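Local coordinates for penicillin-binding protein PbpB (Mycobacterium tuberculosis, PDB 6KGW) that cross-links peptide subunits during peptidoglycan synthesis for the cell wall and is acylated by penicillins such as ampicillin, at the AIX site. Numbering follows the deposited sequence.

The AIX site. Residues 268-269, 272, 307, 324, 326, 461, 475-478, 480, 494. With AIX ((2R,4S)-2-[(1R)-1-{[(2R)-2-amino-2-phenylacetyl]amino}-2-oxoethyl]-5,5-dimethyl-1,3-thiazolidine-4-carboxylic acid), chain B.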
loop_
_atom_site.group_PDB
_atom_site.type_symbol
_atom_site.label_atom_id
_atom_site.label_comp_id
_atom_site.label_asym_id
_atom_site.label_seq_id
_atom_site.Cartn_x
_atom_site.Cartn_y
_atom_site.Cartn_z
ATOM N N GLY A 268 1.948 6.333 11.372
ATOM C CA GLY A 268 3.184 6.361 12.137
ATOM C C GLY A 268 4.388 6.549 11.232
ATOM O O GLY A 268 4.341 7.272 10.234
ATOM N N SER A 269 5.453 5.811 11.531
ATOM C CA SER A 269 6.769 6.069 10.958
ATOM C C SER A 269 6.911 5.792 9.457
ATOM O O SER A 269 7.879 6.284 8.853
ATOM C CB SER A 269 7.801 5.255 11.716
ATOM O OG SER A 269 8.061 5.924 12.912
ATOM N N LYS A 272 7.489 8.836 7.382
ATOM C CA LYS A 272 8.701 9.640 7.416
ATOM C C LYS A 272 9.322 9.840 6.037
ATOM O O LYS A 272 10.198 10.695 5.892
ATOM C CB LYS A 272 9.700 9.027 8.391
ATOM C CG LYS A 272 9.282 9.189 9.844
ATOM C CD LYS A 272 10.327 8.638 10.789
ATOM C CE LYS A 272 9.800 8.595 12.232
ATOM N NZ LYS A 272 10.816 8.010 13.148
ATOM N N ALA A 307 11.830 5.919 20.582
ATOM C CA ALA A 307 11.402 4.626 21.121
ATOM C C ALA A 307 12.435 3.977 22.035
ATOM O O ALA A 307 12.129 2.955 22.657
ATOM C CB ALA A 307 11.065 3.652 19.998
ATOM N N SER A 324 14.762 5.275 12.694
ATOM C CA SER A 324 13.436 5.832 12.967
ATOM C C SER A 324 13.430 6.663 14.255
ATOM O O SER A 324 12.586 6.486 15.134
ATOM C CB SER A 324 12.378 4.727 13.001
ATOM O OG SER A 324 11.135 5.206 12.558
ATOM N N ASN A 326 12.261 9.668 16.127
ATOM C CA ASN A 326 11.223 10.696 16.057
ATOM C C ASN A 326 11.824 12.085 16.253
ATOM O O ASN A 326 11.531 13.015 15.493
ATOM C CB ASN A 326 10.139 10.443 17.113
ATOM C CG ASN A 326 9.288 9.198 16.830
ATOM O OD1 ASN A 326 9.199 8.716 15.698
ATOM N ND2 ASN A 326 8.651 8.678 17.882
ATOM N N THR A 461 15.860 -0.601 11.471
ATOM C CA THR A 461 14.752 -1.197 12.206
ATOM C C THR A 461 14.193 -2.443 11.536
ATOM O O THR A 461 13.456 -3.183 12.186
ATOM C CB THR A 461 13.615 -0.183 12.379
ATOM O OG1 THR A 461 13.189 0.270 11.087
ATOM C CG2 THR A 461 14.055 1.027 13.224
ATOM N N LYS A 475 10.752 1.207 4.758
ATOM C CA LYS A 475 10.610 1.926 6.015
ATOM C C LYS A 475 9.548 1.227 6.855
ATOM O O LYS A 475 8.477 0.885 6.343
ATOM C CB LYS A 475 10.232 3.389 5.775
ATOM C CG LYS A 475 9.994 4.202 7.041
ATOM C CD LYS A 475 11.299 4.442 7.790
ATOM C CE LYS A 475 11.068 5.093 9.142
ATOM N NZ LYS A 475 10.678 4.063 10.147
ATOM N N THR A 476 9.858 0.999 8.127
ATOM C CA THR A 476 8.933 0.424 9.094
ATOM C C THR A 476 8.049 1.507 9.690
ATOM O O THR A 476 8.361 2.701 9.618
ATOM C CB THR A 476 9.694 -0.263 10.229
ATOM O OG1 THR A 476 10.724 0.621 10.696
ATOM C CG2 THR A 476 10.311 -1.614 9.776
ATOM N N GLY A 477 6.963 1.075 10.322
ATOM C CA GLY A 477 6.186 1.969 11.163
ATOM C C GLY A 477 5.477 1.251 12.287
ATOM O O GLY A 477 5.110 0.079 12.175
ATOM N N THR A 478 5.258 1.986 13.375
ATOM C CA THR A 478 4.517 1.516 14.549
ATOM C C THR A 478 3.728 2.728 15.042
ATOM O O THR A 478 4.274 3.591 15.736
ATOM C CB THR A 478 5.440 0.977 15.646
ATOM O OG1 THR A 478 6.339 0.003 15.108
ATOM C CG2 THR A 478 4.643 0.330 16.766
ATOM N N GLN A 480 0.351 4.349 17.094
ATOM C CA GLN A 480 -0.583 4.015 18.158
ATOM C C GLN A 480 -2.019 4.230 17.697
ATOM O O GLN A 480 -2.328 5.202 17.007
ATOM C CB GLN A 480 -0.285 4.845 19.396
ATOM C CG GLN A 480 1.055 4.518 20.028
ATOM C CD GLN A 480 1.403 5.501 21.125
ATOM O OE1 GLN A 480 2.112 6.495 20.896
ATOM N NE2 GLN A 480 0.889 5.244 22.324
ATOM N N TYR A 494 -1.269 -1.133 18.281
ATOM C CA TYR A 494 -0.567 -0.488 17.180
ATOM C C TYR A 494 -1.088 -0.940 15.826
ATOM O O TYR A 494 -1.611 -2.046 15.667
ATOM C CB TYR A 494 0.943 -0.754 17.248
ATOM C CG TYR A 494 1.566 -0.440 18.597
ATOM C CD1 TYR A 494 1.757 0.874 19.009
ATOM C CD2 TYR A 494 1.972 -1.457 19.452
ATOM C CE1 TYR A 494 2.341 1.165 20.235
ATOM C CE2 TYR A 494 2.552 -1.177 20.682
ATOM C CZ TYR A 494 2.731 0.140 21.069
ATOM O OH TYR A 494 3.307 0.440 22.292
HETATM C C8 AIX B . 5.845 1.576 20.027
HETATM C C5 AIX B . 5.998 3.865 19.287
HETATM C C6 AIX B . 9.851 2.417 16.228
HETATM N N1 AIX B . 6.879 5.037 16.499
HETATM C C2 AIX B . 9.363 1.547 13.850
HETATM N N3 AIX B . 9.194 3.919 14.393
HETATM C C4 AIX B . 5.453 5.022 18.468
HETATM C C1 AIX B . 11.339 2.147 16.005
HETATM C C3 AIX B . 6.550 5.694 17.622
HETATM C C7 AIX B . 5.333 2.647 19.312
HETATM C C9 AIX B . 7.026 1.708 20.724
HETATM C C10 AIX B . 7.691 2.917 20.714
HETATM C C11 AIX B . 7.178 3.990 20.005
HETATM C C12 AIX B . 9.010 2.565 14.924
HETATM C C13 AIX B . 9.199 4.911 15.444
HETATM C C14 AIX B . 7.772 5.558 15.465
HETATM C C15 AIX B . 7.215 5.362 14.010
HETATM C C16 AIX B . 9.233 1.353 17.133
HETATM N N2 AIX B . 4.728 5.986 19.317
HETATM O O1 AIX B . 10.089 2.084 12.922
HETATM O O2 AIX B . 9.011 0.370 13.858
HETATM O O3 AIX B . 7.055 6.760 17.965
HETATM O O4 AIX B . 6.551 4.408 13.708
HETATM S S1 AIX B . 9.649 4.069 17.018
#
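Opened ampicillin (AIX) sits in the transpeptidase active site as an acyl-enzyme. Ser269, the nucleophile, begins the SXXK motif that Lys272 closes; its OG, beside the backbone N (chi1 -78°), is bonded to the carbonyl carbon C15 of the opened lactam. The ester carbonyl oxygen O4 of AIX points into the oxyanion hole, gripped by two backbone N-H groups: Ser269 N on one side and, in a straighter bond, Thr478 N at 2.8 Å on the other. Ser324 and Asn326 belong to the SXN motif. The thiazolidine nitrogen N3 of AIX faces Ser269 OG at 2.7 Å and Ser324 OG at 3.0 Å and probably shares its hydrogen between them; both lysines donate to Ser324 OG from the protein side. Lys272 arrives as an extended chain, whereas Lys475 is bent at chi2 and chi4, so that Lys475 NZ reaches Ser324 OG at 2.7 Å; two amines on one hydroxyl may lower each other's pKa, and it could pass protons between them and N3. Lys272 NZ also lies on a lone pair of Asn326 OD1, fixing the flip of that amide and turning ND2, in its own plane, to the side-chain amide oxygen O3 of AIX at 2.5 Å. The thiazolidine carboxylate is held by the hydroxyls of the KTGT strand, residues 473-483: Thr476 OG1 meets O1 at 2.7 Å, and Thr478 OG1 meets O2 at 3.0 Å. Thr461 OG1, hydrogen-bonded to Thr476 OG1, supports the first from behind, and Lys475 adds a longer salt bridge to O1. Thr478 CG2, anti to the backbone N, lies over the rim of one Tyr494 face and touches the AIX phenyl, whose C7-C8 edge overhangs that same face, C7 3.5 Å from Tyr494 CE1. Ala307 CB abuts the ring sulfur S1 from across the pocket. The site normally forms the peptide acyl-enzyme of cross-linking; here the penicilloyl ester occupies its nucleophile and blocks that reaction.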